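Local atomic coordinates of predicted transcriptional regulator (Oenococcus oeni, PDB entry 3BY6), a protein that probably binds DNA through a winged helix-turn-helix domain of the GntR family and so regulates transcription. Residues 12-21 and 51-62. Residues are numbered along the deposited sequence; the frame is centred on the assembly and turned at random.
Sequences VYLQLVDRIK and TVAKAYKELEAQ
Tyr-13 settles among Thr-51, Lys-54, Ala-55 and Glu-58 as a knob in a hole, joining the first helix of a GntR-type winged helix-turn-helix domain to helix 49-61. By its place after helix 38-45, the latter is probably the recognition helix of the motif. Followed outward from the backbone, the tyrosine packs its CB and the near part of its ring against helix 49-61, while the ring carries the alkyl chain and ammonium of Lys-54. Its CB lies 3.5 Å from Thr-51 O; CG and CD2 pass along Lys-54 CB, and CD1 meets Lys-54 CE at 3.6 Å. Farther out, CE1 nears Lys-54 NZ, while at the ring edge, near its plane, lie Ala-55 N and Glu-58 CB, the latter 4.3 Å from Tyr-13 CE2. The chi1 of 88°, with CG between the backbone N and carbonyl carbon, lays the ring beneath the lysine, whose chain bends at chi3 to bring CE over one face and NZ into an off-centre cation-pi contact. Leu-14 CG backs the opposite face. With an alanine here, most of the hole would probably go unfilled and the Lys-54 ammonium would lose its aromatic partner.

Small Ala-55 is consistent with the close approach of helical segments 12-21 and 51-61, whose axes come within 8.1 Å at a crossing angle of -50°; Tyr-13 CA and Ala-55 CA, 4.7 Å apart, are the nearest such pair. Its CB touches Leu-16 CD2, and Val-17 CG2 lies against its carbonyl. Leu-16 also meets Val-52, and both reach Thr-41 of helix 38-45, which makes this side part of the domain core. Toward the other end, Leu-59 fits between Val-17, Ile-20 and Lys-21. The contact ends in a weak polar link, Lys-21 NZ to Gln-62 OE1 at 3.2 Å.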
# COMPACT_ATOMS: atom_id res chain seq x y z
N VAL D 12 -14.01 7.05 0.94
CA VAL D 12 -13.44 8.37 0.95
C VAL D 12 -13.29 8.91 2.40
O VAL D 12 -12.29 9.58 2.73
CB VAL D 12 -14.23 9.36 0.05
CG1 VAL D 12 -13.61 10.75 0.11
CG2 VAL D 12 -14.24 8.84 -1.41
N TYR D 13 -14.25 8.57 3.26
CA TYR D 13 -14.25 9.07 4.65
C TYR D 13 -12.99 8.61 5.39
O TYR D 13 -12.41 9.38 6.15
CB TYR D 13 -15.57 8.77 5.39
CG TYR D 13 -15.67 7.46 6.10
CD1 TYR D 13 -16.02 6.29 5.43
CD2 TYR D 13 -15.45 7.38 7.46
CE1 TYR D 13 -16.12 5.06 6.12
CE2 TYR D 13 -15.55 6.19 8.16
CZ TYR D 13 -15.89 5.03 7.50
OH TYR D 13 -15.98 3.85 8.24
N LEU D 14 -12.52 7.39 5.10
CA LEU D 14 -11.30 6.85 5.70
C LEU D 14 -10.05 7.37 5.03
O LEU D 14 -9.01 7.46 5.65
CB LEU D 14 -11.31 5.31 5.70
CG LEU D 14 -12.43 4.75 6.59
CD1 LEU D 14 -12.84 3.30 6.19
CD2 LEU D 14 -12.09 4.86 8.08
N GLN D 15 -10.12 7.72 3.75
CA GLN D 15 -8.98 8.40 3.16
C GLN D 15 -8.78 9.79 3.79
O GLN D 15 -7.65 10.27 3.90
CB GLN D 15 -9.11 8.49 1.66
CG GLN D 15 -9.18 7.10 0.97
CD GLN D 15 -9.28 7.19 -0.54
OE1 GLN D 15 -8.65 8.04 -1.17
NE2 GLN D 15 -10.06 6.29 -1.12
N LEU D 16 -9.87 10.43 4.17
CA LEU D 16 -9.78 11.73 4.84
C LEU D 16 -9.36 11.58 6.30
O LEU D 16 -8.59 12.39 6.79
CB LEU D 16 -11.10 12.48 4.78
CG LEU D 16 -11.13 13.87 5.45
CD1 LEU D 16 -9.98 14.77 5.00
CD2 LEU D 16 -12.49 14.51 5.13
N VAL D 17 -9.88 10.57 6.99
CA VAL D 17 -9.38 10.18 8.31
C VAL D 17 -7.87 10.00 8.23
O VAL D 17 -7.13 10.55 9.07
CB VAL D 17 -10.10 8.88 8.88
CG1 VAL D 17 -9.39 8.29 10.15
CG2 VAL D 17 -11.60 9.13 9.17
N ASP D 18 -7.39 9.27 7.21
CA ASP D 18 -5.95 9.00 7.07
C ASP D 18 -5.21 10.29 6.86
O ASP D 18 -4.09 10.50 7.36
CB ASP D 18 -5.61 8.14 5.85
CG ASP D 18 -6.16 6.70 5.89
OD1 ASP D 18 -6.56 6.18 6.95
OD2 ASP D 18 -6.18 6.09 4.80
N ARG D 19 -5.80 11.17 6.04
CA ARG D 19 -5.09 12.39 5.65
C ARG D 19 -4.89 13.25 6.89
O ARG D 19 -3.79 13.78 7.13
CB ARG D 19 -5.86 13.19 4.59
CG ARG D 19 -5.21 14.52 4.23
CD ARG D 19 -6.13 15.32 3.28
NE ARG D 19 -5.47 16.42 2.57
CZ ARG D 19 -4.58 16.27 1.58
NH1 ARG D 19 -4.17 15.06 1.19
NH2 ARG D 19 -4.06 17.34 0.99
N ILE D 20 -5.95 13.41 7.66
CA ILE D 20 -5.87 14.27 8.84
C ILE D 20 -4.92 13.74 9.93
O ILE D 20 -4.15 14.53 10.53
CB ILE D 20 -7.28 14.61 9.40
CG1 ILE D 20 -7.94 15.66 8.46
CG2 ILE D 20 -7.19 15.11 10.82
CD1 ILE D 20 -9.46 15.76 8.54
N LYS D 21 -4.94 12.43 10.18
CA LYS D 21 -4.02 11.85 11.16
C LYS D 21 -2.57 12.01 10.76
O LYS D 21 -1.67 12.08 11.61
CB LYS D 21 -4.28 10.37 11.34
CG LYS D 21 -5.58 10.07 12.04
CD LYS D 21 -5.97 8.61 11.91
CE LYS D 21 -4.91 7.65 12.42
NZ LYS D 21 -5.22 6.27 11.93
N THR D 51 -19.84 12.76 4.03
CA THR D 51 -18.62 11.96 4.02
C THR D 51 -17.64 12.56 5.00
O THR D 51 -17.06 11.86 5.81
CB THR D 51 -18.07 11.90 2.56
OG1 THR D 51 -19.05 11.27 1.73
CG2 THR D 51 -16.73 11.14 2.45
N VAL D 52 -17.47 13.88 4.95
CA VAL D 52 -16.61 14.58 5.89
C VAL D 52 -17.12 14.40 7.34
O VAL D 52 -16.33 14.20 8.27
CB VAL D 52 -16.50 16.08 5.55
CG1 VAL D 52 -15.83 16.87 6.72
CG2 VAL D 52 -15.74 16.26 4.21
N ALA D 53 -18.44 14.45 7.52
CA ALA D 53 -19.04 14.16 8.81
C ALA D 53 -18.70 12.75 9.31
O ALA D 53 -18.44 12.58 10.48
CB ALA D 53 -20.52 14.37 8.76
N LYS D 54 -18.69 11.75 8.42
CA LYS D 54 -18.28 10.40 8.84
C LYS D 54 -16.79 10.38 9.21
O LYS D 54 -16.40 9.69 10.13
CB LYS D 54 -18.57 9.31 7.78
CG LYS D 54 -19.98 9.31 7.20
CD LYS D 54 -20.45 7.93 6.63
CE LYS D 54 -19.44 7.24 5.71
NZ LYS D 54 -19.72 5.73 5.64
N ALA D 55 -15.98 11.14 8.50
CA ALA D 55 -14.56 11.20 8.79
C ALA D 55 -14.31 11.80 10.17
O ALA D 55 -13.52 11.28 10.95
CB ALA D 55 -13.85 12.01 7.72
N TYR D 56 -14.98 12.92 10.45
CA TYR D 56 -14.86 13.60 11.74
C TYR D 56 -15.26 12.70 12.89
O TYR D 56 -14.56 12.60 13.89
CB TYR D 56 -15.70 14.88 11.71
CG TYR D 56 -15.01 16.11 11.12
CD1 TYR D 56 -13.81 16.01 10.40
CD2 TYR D 56 -15.58 17.39 11.28
CE1 TYR D 56 -13.20 17.16 9.85
CE2 TYR D 56 -14.96 18.52 10.77
CZ TYR D 56 -13.78 18.41 10.05
OH TYR D 56 -13.18 19.56 9.56
N LYS D 57 -16.38 12.02 12.71
CA LYS D 57 -16.90 11.08 13.69
C LYS D 57 -15.90 9.95 14.03
O LYS D 57 -15.76 9.56 15.20
CB LYS D 57 -18.22 10.54 13.14
CG LYS D 57 -18.92 9.50 14.00
CD LYS D 57 -20.17 8.99 13.29
CE LYS D 57 -20.89 7.91 14.10
NZ LYS D 57 -20.01 6.73 14.30
N GLU D 58 -15.19 9.44 13.02
CA GLU D 58 -14.17 8.39 13.18
C GLU D 58 -12.85 8.93 13.76
O GLU D 58 -12.20 8.28 14.59
CB GLU D 58 -13.90 7.71 11.82
CG GLU D 58 -12.79 6.63 11.78
CD GLU D 58 -13.07 5.42 12.67
OE1 GLU D 58 -14.26 5.11 12.87
OE2 GLU D 58 -12.11 4.78 13.18
N LEU D 59 -12.40 10.08 13.28
CA LEU D 59 -11.24 10.73 13.89
C LEU D 59 -11.51 10.90 15.40
O LEU D 59 -10.60 10.78 16.20
CB LEU D 59 -10.99 12.12 13.26
CG LEU D 59 -9.89 12.42 12.22
CD1 LEU D 59 -8.80 11.37 12.09
CD2 LEU D 59 -10.49 12.74 10.90
N GLU D 60 -12.75 11.20 15.77
CA GLU D 60 -13.07 11.39 17.18
C GLU D 60 -13.03 10.09 18.01
O GLU D 60 -12.49 10.07 19.13
CB GLU D 60 -14.41 12.10 17.33
CG GLU D 60 -14.65 12.56 18.74
CD GLU D 60 -15.66 13.69 18.83
OE1 GLU D 60 -16.32 13.94 17.79
OE2 GLU D 60 -15.76 14.29 19.93
N ALA D 61 -13.58 9.00 17.44
CA ALA D 61 -13.48 7.64 18.00
C ALA D 61 -12.04 7.20 18.24
O ALA D 61 -11.75 6.47 19.20
CB ALA D 61 -14.16 6.67 17.09
N GLN D 62 -11.14 7.61 17.36
CA GLN D 62 -9.71 7.31 17.51
C GLN D 62 -8.98 8.33 18.37
O GLN D 62 -7.75 8.33 18.42
CB GLN D 62 -9.05 7.21 16.14
CG GLN D 62 -9.70 6.17 15.24
CD GLN D 62 -9.03 6.03 13.92
OE1 GLN D 62 -7.85 6.31 13.77
NE2 GLN D 62 -9.79 5.56 12.92